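Local coordinates for multifunctional non-homologous end joining DNA repair protein LigD (Mycobacterium tuberculosis, PDB 2IRU) that probably repairs DNA double-strand breaks together with Ku by non-homologous end joining, represented here by its manganese-dependent polymerase domain, at residues A[19-24]-A[30-35]; A[94-97]-A[101-104]; A[155-160]-A[262-267]; A[201-206]-A[229-234]. All blocks are in the same frame, centred on the assembly; numbering follows the deposited sequence.

Contact 1: residues A[19-24]-A[30-35]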
loop_
_atom_site.group_PDB
_atom_site.type_symbol
_atom_site.label_atom_id
_atom_site.label_comp_id
_atom_site.label_asym_id
_atom_site.label_seq_id
_atom_site.Cartn_x
_atom_site.Cartn_y
_atom_site.Cartn_z
ATOM N N LYS A 19 -5.898 -8.147 -23.841
ATOM C CA LYS A 19 -6.881 -7.131 -23.386
ATOM C C LYS A 19 -6.185 -5.846 -22.869
ATOM O O LYS A 19 -5.332 -5.908 -22.018
ATOM C CB LYS A 19 -7.848 -7.705 -22.339
ATOM C CG LYS A 19 -9.061 -6.774 -22.092
ATOM C CD LYS A 19 -9.984 -7.155 -20.869
ATOM C CE LYS A 19 -10.879 -8.306 -21.150
ATOM N NZ LYS A 19 -11.913 -7.974 -22.161
ATOM N N VAL A 20 -6.557 -4.687 -23.449
ATOM C CA VAL A 20 -6.014 -3.432 -22.921
ATOM C C VAL A 20 -6.754 -3.019 -21.658
ATOM O O VAL A 20 -8.005 -2.864 -21.669
ATOM C CB VAL A 20 -6.053 -2.290 -23.978
ATOM C CG1 VAL A 20 -5.692 -0.989 -23.332
ATOM C CG2 VAL A 20 -5.075 -2.599 -25.144
ATOM N N LEU A 21 -5.982 -2.836 -20.586
ATOM C CA LEU A 21 -6.572 -2.366 -19.321
ATOM C C LEU A 21 -6.357 -0.862 -19.048
ATOM O O LEU A 21 -7.064 -0.280 -18.221
ATOM C CB LEU A 21 -6.071 -3.204 -18.160
ATOM C CG LEU A 21 -6.361 -4.719 -18.205
ATOM C CD1 LEU A 21 -5.804 -5.367 -16.952
ATOM C CD2 LEU A 21 -7.824 -4.995 -18.254
ATOM N N TYR A 22 -5.396 -0.258 -19.750
ATOM C CA TYR A 22 -5.162 1.195 -19.684
ATOM C C TYR A 22 -5.214 1.795 -21.114
ATOM O O TYR A 22 -4.190 1.830 -21.804
ATOM C CB TYR A 22 -3.763 1.450 -19.101
ATOM C CG TYR A 22 -3.607 1.073 -17.644
ATOM C CD1 TYR A 22 -3.742 2.041 -16.645
ATOM C CD2 TYR A 22 -3.304 -0.264 -17.275
ATOM C CE1 TYR A 22 -3.568 1.715 -15.275
ATOM C CE2 TYR A 22 -3.103 -0.610 -15.924
ATOM C CZ TYR A 22 -3.273 0.377 -14.941
ATOM O OH TYR A 22 -3.084 0.016 -13.631
ATOM N N PRO A 23 -6.399 2.255 -21.562
ATOM C CA PRO A 23 -6.507 2.723 -22.960
ATOM C C PRO A 23 -5.542 3.865 -23.317
ATOM O O PRO A 23 -5.119 3.977 -24.482
ATOM C CB PRO A 23 -7.964 3.211 -23.086
ATOM C CG PRO A 23 -8.741 2.436 -22.026
ATOM C CD PRO A 23 -7.701 2.242 -20.858
ATOM N N ALA A 24 -5.186 4.701 -22.337
ATOM C CA ALA A 24 -4.321 5.878 -22.622
ATOM C C ALA A 24 -2.926 5.465 -23.098
ATOM O O ALA A 24 -2.264 6.197 -23.859
ATOM C CB ALA A 24 -4.192 6.737 -21.395
ATOM N N SER A 30 -1.301 -8.872 -20.379
ATOM C CA SER A 30 0.046 -9.480 -20.462
ATOM C C SER A 30 1.110 -8.600 -19.779
ATOM O O SER A 30 1.963 -9.094 -19.015
ATOM C CB SER A 30 0.432 -9.765 -21.919
ATOM O OG SER A 30 1.661 -10.459 -21.991
ATOM N N ASP A 31 1.038 -7.304 -20.041
ATOM C CA ASP A 31 1.956 -6.353 -19.388
ATOM C C ASP A 31 1.863 -6.467 -17.867
ATOM O O ASP A 31 2.883 -6.453 -17.153
ATOM C CB ASP A 31 1.621 -4.917 -19.785
ATOM C CG ASP A 31 1.998 -4.599 -21.237
ATOM O OD1 ASP A 31 3.010 -5.139 -21.747
ATOM O OD2 ASP A 31 1.294 -3.763 -21.828
ATOM N N ILE A 32 0.631 -6.501 -17.381
ATOM C CA ILE A 32 0.379 -6.549 -15.933
ATOM C C ILE A 32 0.847 -7.873 -15.300
ATOM O O ILE A 32 1.450 -7.892 -14.196
ATOM C CB ILE A 32 -1.116 -6.184 -15.680
ATOM C CG1 ILE A 32 -1.424 -4.756 -16.230
ATOM C CG2 ILE A 32 -1.531 -6.360 -14.253
ATOM C CD1 ILE A 32 -0.558 -3.659 -15.720
ATOM N N PHE A 33 0.583 -8.969 -16.014
ATOM C CA PHE A 33 1.029 -10.309 -15.602
ATOM C C PHE A 33 2.551 -10.314 -15.432
ATOM O O PHE A 33 3.106 -10.766 -14.413
ATOM C CB PHE A 33 0.566 -11.319 -16.667
ATOM C CG PHE A 33 0.571 -12.782 -16.221
ATOM C CD1 PHE A 33 -0.401 -13.283 -15.342
ATOM C CD2 PHE A 33 1.473 -13.674 -16.802
ATOM C CE1 PHE A 33 -0.424 -14.665 -15.025
ATOM C CE2 PHE A 33 1.442 -15.044 -16.476
ATOM C CZ PHE A 33 0.489 -15.515 -15.591
ATOM N N ASP A 34 3.246 -9.756 -16.422
ATOM C CA ASP A 34 4.702 -9.752 -16.365
ATOM C C ASP A 34 5.156 -8.792 -15.269
ATOM O O ASP A 34 6.127 -9.049 -14.598
ATOM C CB ASP A 34 5.294 -9.369 -17.730
ATOM C CG ASP A 34 5.334 -10.564 -18.715
ATOM O OD1 ASP A 34 5.060 -11.724 -18.307
ATOM O OD2 ASP A 34 5.676 -10.337 -19.899
ATOM N N TYR A 35 4.449 -7.691 -15.094
ATOM C CA TYR A 35 4.846 -6.757 -14.041
ATOM C C TYR A 35 4.788 -7.383 -12.656
ATOM O O TYR A 35 5.762 -7.302 -11.873
ATOM C CB TYR A 35 4.009 -5.487 -14.086
ATOM C CG TYR A 35 4.275 -4.637 -12.872
ATOM C CD1 TYR A 35 5.432 -3.822 -12.784
ATOM C CD2 TYR A 35 3.372 -4.629 -11.799
ATOM C CE1 TYR A 35 5.664 -3.005 -11.629
ATOM C CE2 TYR A 35 3.605 -3.847 -10.627
ATOM C CZ TYR A 35 4.748 -3.039 -10.554
ATOM O OH TYR A 35 5.045 -2.291 -9.424
#
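Ile32 lays its long branch against the ring of Tyr22, with CD1 of Ile32 coming to 4.0 Å from CE2 of Tyr22. The two side chains cross at about a right angle, and CD1 is the atom of Ile32 that touches the ring. On Ile32, CG1 sits beside the backbone N (chi1 -59°) and the second bend also turns at about 60° (chi2 -55°), folding the branch to bring CD1 to the tyrosine. Leu21, where the chain turns, adds a looser approach: its CD1 is 4.5 Å from CG1 of Ile32. Strand 20-22 and strand 27-28 form a small antiparallel hairpin that runs almost directly into helix 29-47, and Ile32, in the first turn of that helix, rests on the corner where the chain bends at Leu21. Thr27 of the returning strand and Leu246 also lie against Ile32, while Leu111 lies against both Leu21 and Tyr22. Branched aliphatic residues suit this buried wedge because they fill it without polar atoms to satisfy. Tyrosine suits the place because its ring packs with the apolar group while its OH is hydrogen-bonded to the backbone O of Arg247, a residue that probably binds substrate. Near the start of the helix, Asp31 OD2 is hydrogen-bonded to the backbone N of Thr28.

Contact 2: residues A[94-97]-A[101-104]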
loop_
_atom_site.group_PDB
_atom_site.type_symbol
_atom_site.label_atom_id
_atom_site.label_comp_id
_atom_site.label_asym_id
_atom_site.label_seq_id
_atom_site.Cartn_x
_atom_site.Cartn_y
_atom_site.Cartn_z
ATOM N N PRO A 94 -8.042 -13.327 1.140
ATOM C CA PRO A 94 -6.851 -14.048 0.675
ATOM C C PRO A 94 -5.643 -13.390 1.342
ATOM O O PRO A 94 -5.706 -12.224 1.709
ATOM C CB PRO A 94 -6.801 -13.750 -0.832
ATOM C CG PRO A 94 -7.571 -12.430 -1.003
ATOM C CD PRO A 94 -8.528 -12.317 0.176
ATOM N N ILE A 95 -4.591 -14.148 1.544
ATOM C CA ILE A 95 -3.281 -13.596 1.940
ATOM C C ILE A 95 -2.389 -13.950 0.741
ATOM O O ILE A 95 -2.263 -15.105 0.391
ATOM C CB ILE A 95 -2.756 -14.273 3.223
ATOM C CG1 ILE A 95 -3.683 -13.992 4.423
ATOM C CG2 ILE A 95 -1.256 -13.864 3.484
ATOM C CD1 ILE A 95 -3.447 -14.944 5.556
ATOM N N ILE A 96 -1.785 -12.945 0.126
ATOM C CA ILE A 96 -0.944 -13.182 -1.048
ATOM C C ILE A 96 0.470 -13.341 -0.541
ATOM O O ILE A 96 1.003 -12.425 0.088
ATOM C CB ILE A 96 -1.066 -11.998 -2.032
ATOM C CG1 ILE A 96 -2.552 -11.816 -2.447
ATOM C CG2 ILE A 96 -0.124 -12.179 -3.202
ATOM C CD1 ILE A 96 -3.202 -12.998 -3.173
ATOM N N ASP A 97 1.041 -14.529 -0.769
ATOM C CA ASP A 97 2.316 -14.900 -0.138
ATOM C C ASP A 97 3.193 -15.736 -1.061
ATOM O O ASP A 97 4.171 -16.345 -0.611
ATOM C CB ASP A 97 2.080 -15.606 1.223
ATOM C CG ASP A 97 1.174 -16.835 1.111
ATOM O OD1 ASP A 97 0.890 -17.312 -0.027
ATOM O OD2 ASP A 97 0.743 -17.353 2.194
ATOM N N GLY A 101 0.327 -16.290 -6.436
ATOM C CA GLY A 101 -0.754 -15.492 -5.901
ATOM C C GLY A 101 -0.848 -14.155 -6.628
ATOM O O GLY A 101 -1.925 -13.662 -6.944
ATOM N N LEU A 102 0.314 -13.536 -6.870
ATOM C CA LEU A 102 0.317 -12.271 -7.618
ATOM C C LEU A 102 -0.073 -12.490 -9.090
ATOM O O LEU A 102 -0.679 -11.612 -9.697
ATOM C CB LEU A 102 1.666 -11.570 -7.509
ATOM C CG LEU A 102 1.902 -10.907 -6.159
ATOM C CD1 LEU A 102 3.351 -10.539 -5.949
ATOM C CD2 LEU A 102 1.000 -9.686 -5.947
ATOM N N ALA A 103 0.295 -13.640 -9.649
ATOM C CA ALA A 103 -0.232 -14.012 -10.978
ATOM C C ALA A 103 -1.783 -14.045 -10.979
ATOM O O ALA A 103 -2.435 -13.609 -11.943
ATOM C CB ALA A 103 0.365 -15.313 -11.448
ATOM N N TRP A 104 -2.374 -14.583 -9.901
ATOM C CA TRP A 104 -3.849 -14.598 -9.740
ATOM C C TRP A 104 -4.371 -13.152 -9.642
ATOM O O TRP A 104 -5.337 -12.782 -10.307
ATOM C CB TRP A 104 -4.229 -15.395 -8.469
ATOM C CG TRP A 104 -5.680 -15.363 -8.190
ATOM C CD1 TRP A 104 -6.684 -15.961 -8.926
ATOM C CD2 TRP A 104 -6.328 -14.597 -7.169
ATOM N NE1 TRP A 104 -7.909 -15.662 -8.368
ATOM C CE2 TRP A 104 -7.720 -14.840 -7.284
ATOM C CE3 TRP A 104 -5.859 -13.775 -6.121
ATOM C CZ2 TRP A 104 -8.655 -14.251 -6.407
ATOM C CZ3 TRP A 104 -6.759 -13.197 -5.255
ATOM C CH2 TRP A 104 -8.160 -13.450 -5.386
#
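Ile96 is the bump of this contact: its CG2 enters the notch at Gly101 on helix 99-107, while its CD1 meets the edge of Trp104. The CG2 branch, anti to the backbone N, comes to 4.0 Å from the backbone C of Gly101 and 3.8 Å from CG of Leu102. Glycine offers no CB at this point, and the methyl therefore settles directly on the helix backbone, with Leu102 forming one wall of the notch. The other branch swings toward Trp104: CD1 of Ile96 lies near the plane of the indole, 4.0 Å from CE3, and the two side chains run at about a right angle. Farther along the strand, Pro94 offers its ring as a second, shallower bump, CG standing 4.4 Å from CZ3 of Trp104. A broad flat tryptophan can thus touch both residues through its six-membered ring, while Leu71, Ala75, Pro76, Leu79 and Arg54 also touch it. Leu102 also faces Ala40 and Leu44 of helix 29-47, which carries Ile47 to Ile96. The arrangement is that of a short strand-turn-helix connection, the helix that follows strand 91-95 after a few residues folding back against its end, inside the primase-polymerase domain.

Contact 3: residues A[155-160]-A[262-267]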
loop_
_atom_site.group_PDB
_atom_site.type_symbol
_atom_site.label_atom_id
_atom_site.label_comp_id
_atom_site.label_asym_id
_atom_site.label_seq_id
_atom_site.Cartn_x
_atom_site.Cartn_y
_atom_site.Cartn_z
ATOM N N VAL A 155 7.534 18.505 4.675
ATOM C CA VAL A 155 6.629 17.891 5.648
ATOM C C VAL A 155 7.022 16.413 5.860
ATOM O O VAL A 155 7.100 15.959 6.998
ATOM C CB VAL A 155 5.126 18.074 5.288
ATOM C CG1 VAL A 155 4.211 17.281 6.253
ATOM C CG2 VAL A 155 4.758 19.587 5.302
ATOM N N ALA A 156 7.306 15.678 4.783
ATOM C CA ALA A 156 7.769 14.283 4.959
ATOM C C ALA A 156 9.029 14.158 5.821
ATOM O O ALA A 156 9.093 13.285 6.719
ATOM C CB ALA A 156 7.957 13.582 3.604
ATOM N N ARG A 157 10.007 15.026 5.548
ATOM C CA ARG A 157 11.274 15.022 6.286
ATOM C C ARG A 157 11.020 15.359 7.753
ATOM O O ARG A 157 11.690 14.840 8.648
ATOM C CB ARG A 157 12.310 15.951 5.634
ATOM C CG ARG A 157 12.866 15.437 4.294
ATOM C CD ARG A 157 14.024 16.301 3.784
ATOM N NE ARG A 157 13.657 17.712 3.726
ATOM C CZ ARG A 157 13.180 18.332 2.650
ATOM N NH1 ARG A 157 13.009 17.671 1.510
ATOM N NH2 ARG A 157 12.895 19.636 2.723
ATOM N N ALA A 158 10.034 16.225 7.997
ATOM C CA ALA A 158 9.640 16.566 9.365
ATOM C C ALA A 158 9.002 15.402 10.121
ATOM O O ALA A 158 9.275 15.199 11.321
ATOM C CB ALA A 158 8.742 17.796 9.361
ATOM N N VAL A 159 8.152 14.631 9.435
ATOM C CA VAL A 159 7.615 13.417 10.018
ATOM C C VAL A 159 8.767 12.461 10.340
ATOM O O VAL A 159 8.859 11.938 11.458
ATOM C CB VAL A 159 6.600 12.717 9.066
ATOM C CG1 VAL A 159 6.111 11.419 9.703
ATOM C CG2 VAL A 159 5.447 13.665 8.741
ATOM N N ARG A 160 9.640 12.257 9.346
ATOM C CA ARG A 160 10.822 11.414 9.498
ATOM C C ARG A 160 11.638 11.833 10.731
ATOM O O ARG A 160 12.110 10.982 11.476
ATOM C CB ARG A 160 11.726 11.491 8.267
ATOM C CG ARG A 160 12.958 10.604 8.370
ATOM C CD ARG A 160 14.061 11.039 7.427
ATOM N NE ARG A 160 14.438 12.442 7.642
ATOM C CZ ARG A 160 15.150 13.162 6.783
ATOM N NH1 ARG A 160 15.598 12.616 5.662
ATOM N NH2 ARG A 160 15.419 14.433 7.046
ATOM N N GLU A 262 15.534 11.427 -3.517
ATOM C CA GLU A 262 14.575 11.555 -4.599
ATOM C C GLU A 262 13.477 12.579 -4.296
ATOM O O GLU A 262 13.015 13.278 -5.190
ATOM C CB GLU A 262 13.991 10.177 -4.961
ATOM C CG GLU A 262 14.918 9.438 -5.946
ATOM C CD GLU A 262 14.632 7.965 -6.092
ATOM O OE1 GLU A 262 13.679 7.457 -5.445
ATOM O OE2 GLU A 262 15.392 7.300 -6.856
ATOM N N LEU A 263 13.050 12.657 -3.035
ATOM C CA LEU A 263 12.002 13.605 -2.654
ATOM C C LEU A 263 12.436 15.054 -2.777
ATOM O O LEU A 263 11.581 15.933 -2.891
ATOM C CB LEU A 263 11.494 13.341 -1.235
ATOM C CG LEU A 263 10.696 12.073 -0.997
ATOM C CD1 LEU A 263 9.877 12.193 0.292
ATOM C CD2 LEU A 263 9.790 11.718 -2.180
ATOM N N ASP A 264 13.752 15.296 -2.776
ATOM C CA ASP A 264 14.328 16.645 -2.902
ATOM C C ASP A 264 14.271 17.202 -4.326
ATOM O O ASP A 264 14.679 18.348 -4.564
ATOM C CB ASP A 264 15.798 16.674 -2.445
ATOM C CG ASP A 264 16.036 15.923 -1.151
ATOM O OD1 ASP A 264 15.346 14.913 -0.905
ATOM O OD2 ASP A 264 16.943 16.315 -0.395
ATOM N N ASP A 265 13.805 16.385 -5.267
ATOM C CA ASP A 265 13.683 16.804 -6.646
ATOM C C ASP A 265 12.392 17.598 -6.872
ATOM O O ASP A 265 11.296 17.064 -6.706
ATOM C CB ASP A 265 13.763 15.607 -7.590
ATOM C CG ASP A 265 14.163 16.005 -9.009
ATOM O OD1 ASP A 265 13.743 17.084 -9.474
ATOM O OD2 ASP A 265 14.878 15.211 -9.662
ATOM N N PRO A 266 12.520 18.885 -7.260
ATOM C CA PRO A 266 11.327 19.707 -7.509
ATOM C C PRO A 266 10.460 19.142 -8.643
ATOM O O PRO A 266 9.262 19.430 -8.709
ATOM C CB PRO A 266 11.908 21.074 -7.896
ATOM C CG PRO A 266 13.307 20.800 -8.317
ATOM C CD PRO A 266 13.765 19.636 -7.501
ATOM N N ALA A 267 11.075 18.334 -9.505
ATOM C CA ALA A 267 10.379 17.647 -10.590
ATOM C C ALA A 267 9.892 16.265 -10.168
ATOM O O ALA A 267 9.595 15.442 -11.034
ATOM C CB ALA A 267 11.288 17.506 -11.802
#
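Ala156 O accepts the backbone N of Arg160 at 2.9 Å, a regular helix bond; the methyl of the same residue faces Leu263. That methyl, CB of Ala156, lies 4.1 Å from CD1 of Leu263. Leucine reaches across where alanine stays short: CG of Leu263 is beside its own backbone N (chi1 -69°), and the side chain extends from there to the helix. Leu180, on a strand of the central sheet, touches both residues, so this apolar patch sits where helix 149-164, the sheet and the weakly bonded short helix 260-263 meet. Toward solvent the contact turns polar. Arg157 brings NH1 to 4.3 Å from OD1 of Asp264, opposite charges beyond salt-bridge range, and the position of that oxygen is less certain. The aliphatic part of Arg157 has another neighbour, its CG standing 3.7 Å above one face of the guanidinium of Arg160, which also makes a cation-pi contact with Trp260. Farther along, the chain forms an Asx turn, in which Asp265 OD1 accepts the backbone N of Ala267 at 2.9 Å from the anti side of the carboxylate, tilted 33° out of its plane. With no hydrogen bond crossing between the segments, apolar contact at Ala156 and Leu263 carries their direct packing, and the arginine-aspartate pair would add at most a diffuse attraction at the solvent side.

Contact 4: residues A[201-206]-A[229-234]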
loop_
_atom_site.group_PDB
_atom_site.type_symbol
_atom_site.label_atom_id
_atom_site.label_comp_id
_atom_site.label_asym_id
_atom_site.label_seq_id
_atom_site.Cartn_x
_atom_site.Cartn_y
_atom_site.Cartn_z
ATOM N N ARG A 201 -0.496 11.260 17.595
ATOM C CA ARG A 201 0.397 12.111 18.404
ATOM C C ARG A 201 1.481 12.779 17.538
ATOM O O ARG A 201 1.747 13.991 17.689
ATOM C CB ARG A 201 1.038 11.330 19.577
ATOM C CG ARG A 201 1.775 12.224 20.580
ATOM C CD ARG A 201 2.190 11.550 21.907
ATOM N NE ARG A 201 1.176 10.654 22.474
ATOM C CZ ARG A 201 1.292 9.328 22.511
ATOM N NH1 ARG A 201 2.382 8.735 22.022
ATOM N NH2 ARG A 201 0.322 8.593 23.049
ATOM N N VAL A 202 2.085 11.987 16.648
ATOM C CA VAL A 202 3.100 12.489 15.704
ATOM C C VAL A 202 2.514 13.607 14.808
ATOM O O VAL A 202 3.099 14.709 14.691
ATOM C CB VAL A 202 3.708 11.323 14.854
ATOM C CG1 VAL A 202 4.603 11.862 13.740
ATOM C CG2 VAL A 202 4.506 10.409 15.759
ATOM N N ALA A 203 1.367 13.321 14.194
ATOM C CA ALA A 203 0.671 14.289 13.313
ATOM C C ALA A 203 0.307 15.587 14.032
ATOM O O ALA A 203 0.565 16.691 13.527
ATOM C CB ALA A 203 -0.582 13.663 12.748
ATOM N N GLN A 204 -0.291 15.465 15.217
ATOM C CA GLN A 204 -0.648 16.655 16.000
ATOM C C GLN A 204 0.583 17.437 16.437
ATOM O O GLN A 204 0.560 18.672 16.453
ATOM C CB GLN A 204 -1.522 16.277 17.200
ATOM C CG GLN A 204 -2.879 15.784 16.737
ATOM C CD GLN A 204 -3.784 15.346 17.876
ATOM O OE1 GLN A 204 -3.318 14.991 18.961
ATOM N NE2 GLN A 204 -5.089 15.362 17.623
ATOM N N ARG A 205 1.668 16.733 16.744
ATOM C CA ARG A 205 2.923 17.405 17.105
ATOM C C ARG A 205 3.485 18.194 15.934
ATOM O O ARG A 205 3.964 19.341 16.107
ATOM C CB ARG A 205 3.955 16.406 17.639
ATOM C CG ARG A 205 5.312 16.961 18.094
ATOM C CD ARG A 205 6.279 15.784 18.436
ATOM N NE ARG A 205 5.695 14.777 19.340
ATOM C CZ ARG A 205 5.985 13.467 19.326
ATOM N NH1 ARG A 205 6.848 12.957 18.446
ATOM N NH2 ARG A 205 5.397 12.647 20.189
ATOM N N LEU A 206 3.405 17.598 14.748
ATOM C CA LEU A 206 3.854 18.279 13.538
ATOM C C LEU A 206 2.983 19.494 13.243
ATOM O O LEU A 206 3.496 20.566 12.907
ATOM C CB LEU A 206 3.922 17.335 12.334
ATOM C CG LEU A 206 4.632 17.936 11.112
ATOM C CD1 LEU A 206 6.032 18.513 11.436
ATOM C CD2 LEU A 206 4.730 16.874 10.028
ATOM N N VAL A 229 -1.618 15.372 7.153
ATOM C CA VAL A 229 -0.848 14.231 7.639
ATOM C C VAL A 229 -1.836 13.244 8.249
ATOM O O VAL A 229 -2.181 13.344 9.421
ATOM C CB VAL A 229 0.223 14.652 8.654
ATOM C CG1 VAL A 229 1.014 13.469 9.151
ATOM C CG2 VAL A 229 1.161 15.635 8.002
ATOM N N ASP A 230 -2.284 12.323 7.415
ATOM C CA ASP A 230 -3.347 11.412 7.796
ATOM C C ASP A 230 -2.754 10.202 8.533
ATOM O O ASP A 230 -1.998 9.386 7.949
ATOM C CB ASP A 230 -4.128 10.966 6.534
ATOM C CG ASP A 230 -5.405 10.168 6.866
ATOM O OD1 ASP A 230 -5.734 9.994 8.045
ATOM O OD2 ASP A 230 -6.073 9.687 5.924
ATOM N N TRP A 231 -3.111 10.126 9.821
ATOM C CA TRP A 231 -2.708 9.066 10.744
ATOM C C TRP A 231 -3.772 7.976 10.834
ATOM O O TRP A 231 -3.536 6.947 11.501
ATOM C CB TRP A 231 -2.527 9.665 12.153
ATOM C CG TRP A 231 -3.661 10.607 12.496
ATOM C CD1 TRP A 231 -3.688 11.974 12.314
ATOM C CD2 TRP A 231 -4.938 10.254 13.051
ATOM N NE1 TRP A 231 -4.903 12.481 12.737
ATOM C CE2 TRP A 231 -5.689 11.445 13.174
ATOM C CE3 TRP A 231 -5.529 9.043 13.445
ATOM C CZ2 TRP A 231 -6.986 11.459 13.699
ATOM C CZ3 TRP A 231 -6.832 9.060 13.954
ATOM C CH2 TRP A 231 -7.546 10.253 14.066
ATOM N N SER A 232 -4.922 8.189 10.179
ATOM C CA SER A 232 -6.131 7.365 10.413
ATOM C C SER A 232 -6.051 5.956 9.805
ATOM O O SER A 232 -6.832 5.043 10.172
ATOM C CB SER A 232 -7.397 8.066 9.888
ATOM O OG SER A 232 -7.404 8.112 8.479
ATOM N N GLN A 233 -5.161 5.784 8.828
ATOM C CA GLN A 233 -4.995 4.460 8.180
ATOM C C GLN A 233 -4.311 3.381 9.042
ATOM O O GLN A 233 -4.206 2.201 8.651
ATOM C CB GLN A 233 -4.363 4.601 6.798
ATOM C CG GLN A 233 -5.259 5.441 5.925
ATOM C CD GLN A 233 -4.636 5.830 4.642
ATOM O OE1 GLN A 233 -4.051 5.000 3.939
ATOM N NE2 GLN A 233 -4.762 7.116 4.302
ATOM N N ASN A 234 -3.886 3.775 10.235
ATOM C CA ASN A 234 -3.383 2.817 11.217
ATOM C C ASN A 234 -4.516 2.083 11.927
ATOM O O ASN A 234 -4.261 1.118 12.651
ATOM C CB ASN A 234 -2.412 3.499 12.188
ATOM C CG ASN A 234 -1.166 4.014 11.465
ATOM O OD1 ASN A 234 -0.330 3.231 11.048
ATOM N ND2 ASN A 234 -1.066 5.343 11.284
#
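Trp231 turns its indole toward Ala203, and the approach tightens along the side chain. Its CB stays 4.5 Å from CB of Ala203; CG is slightly closer, and CD1 makes the real contact at 3.6 Å from that same methyl. Next along the ring, NE1 is hydrogen-bonded to the backbone O of Ser216, which satisfies the indole N-H and limits the ring's rotation. Thr196 and Lys200 of helix 192-209 also touch the ring, and CB of Ser232 lies over the rim of one face. The chi1 of 44° places CG between the backbone N and the carbonyl carbon, a crowded position that brings the ring back beside the helix. Alanine fits because its small methyl lets the chains approach: CB of Ala203 is also 3.7 Å from the backbone O of Val229 and 3.9 Å from its CG1. The other valine branch, CG2, points to CD2 of Leu206. Strand 227-230 of the central sheet is thereby covered by the helix on one side, while Asp230, the next residue, points away from it. Asp230 probably binds manganese, and Gln233 probably binds substrate. Asp230 OD1 accepts two bonds, from Ser232 OG at 2.6 Å through its syn lone pair and from Ser232 N at 2.9 Å from above the carboxylate plane, the second making an Asx turn. The chemistry is thus divided: the apolar face packs the strand on the helix, and on the other the paired bonds from Ser232 would limit the rotation of the carboxylate.

The four contacts fall into two pairs. Contacts 1 and 2, with centres 18 Å apart, meet through Phe33 CE1 and Ala103 CB at 3.7 Å, joining helix 29-47 to helix 99-107. Contacts 3 and 4, with centres 17 Å apart, meet around Leu206, whose CD1 is 3.5 Å from CB of Ala158; Val155 adds a contact with Val229, so two helices and a strand share one apolar core. The pairs stand apart, contact 2 being about 31 Å from contact 4, centre to centre, across the middle of the chain. Contact 4 includes probable manganese and substrate ligands, and in contact 3 the side chain of Ala156 lies about 4 Å from those of Leu141 and Leu180 of the probable substrate site.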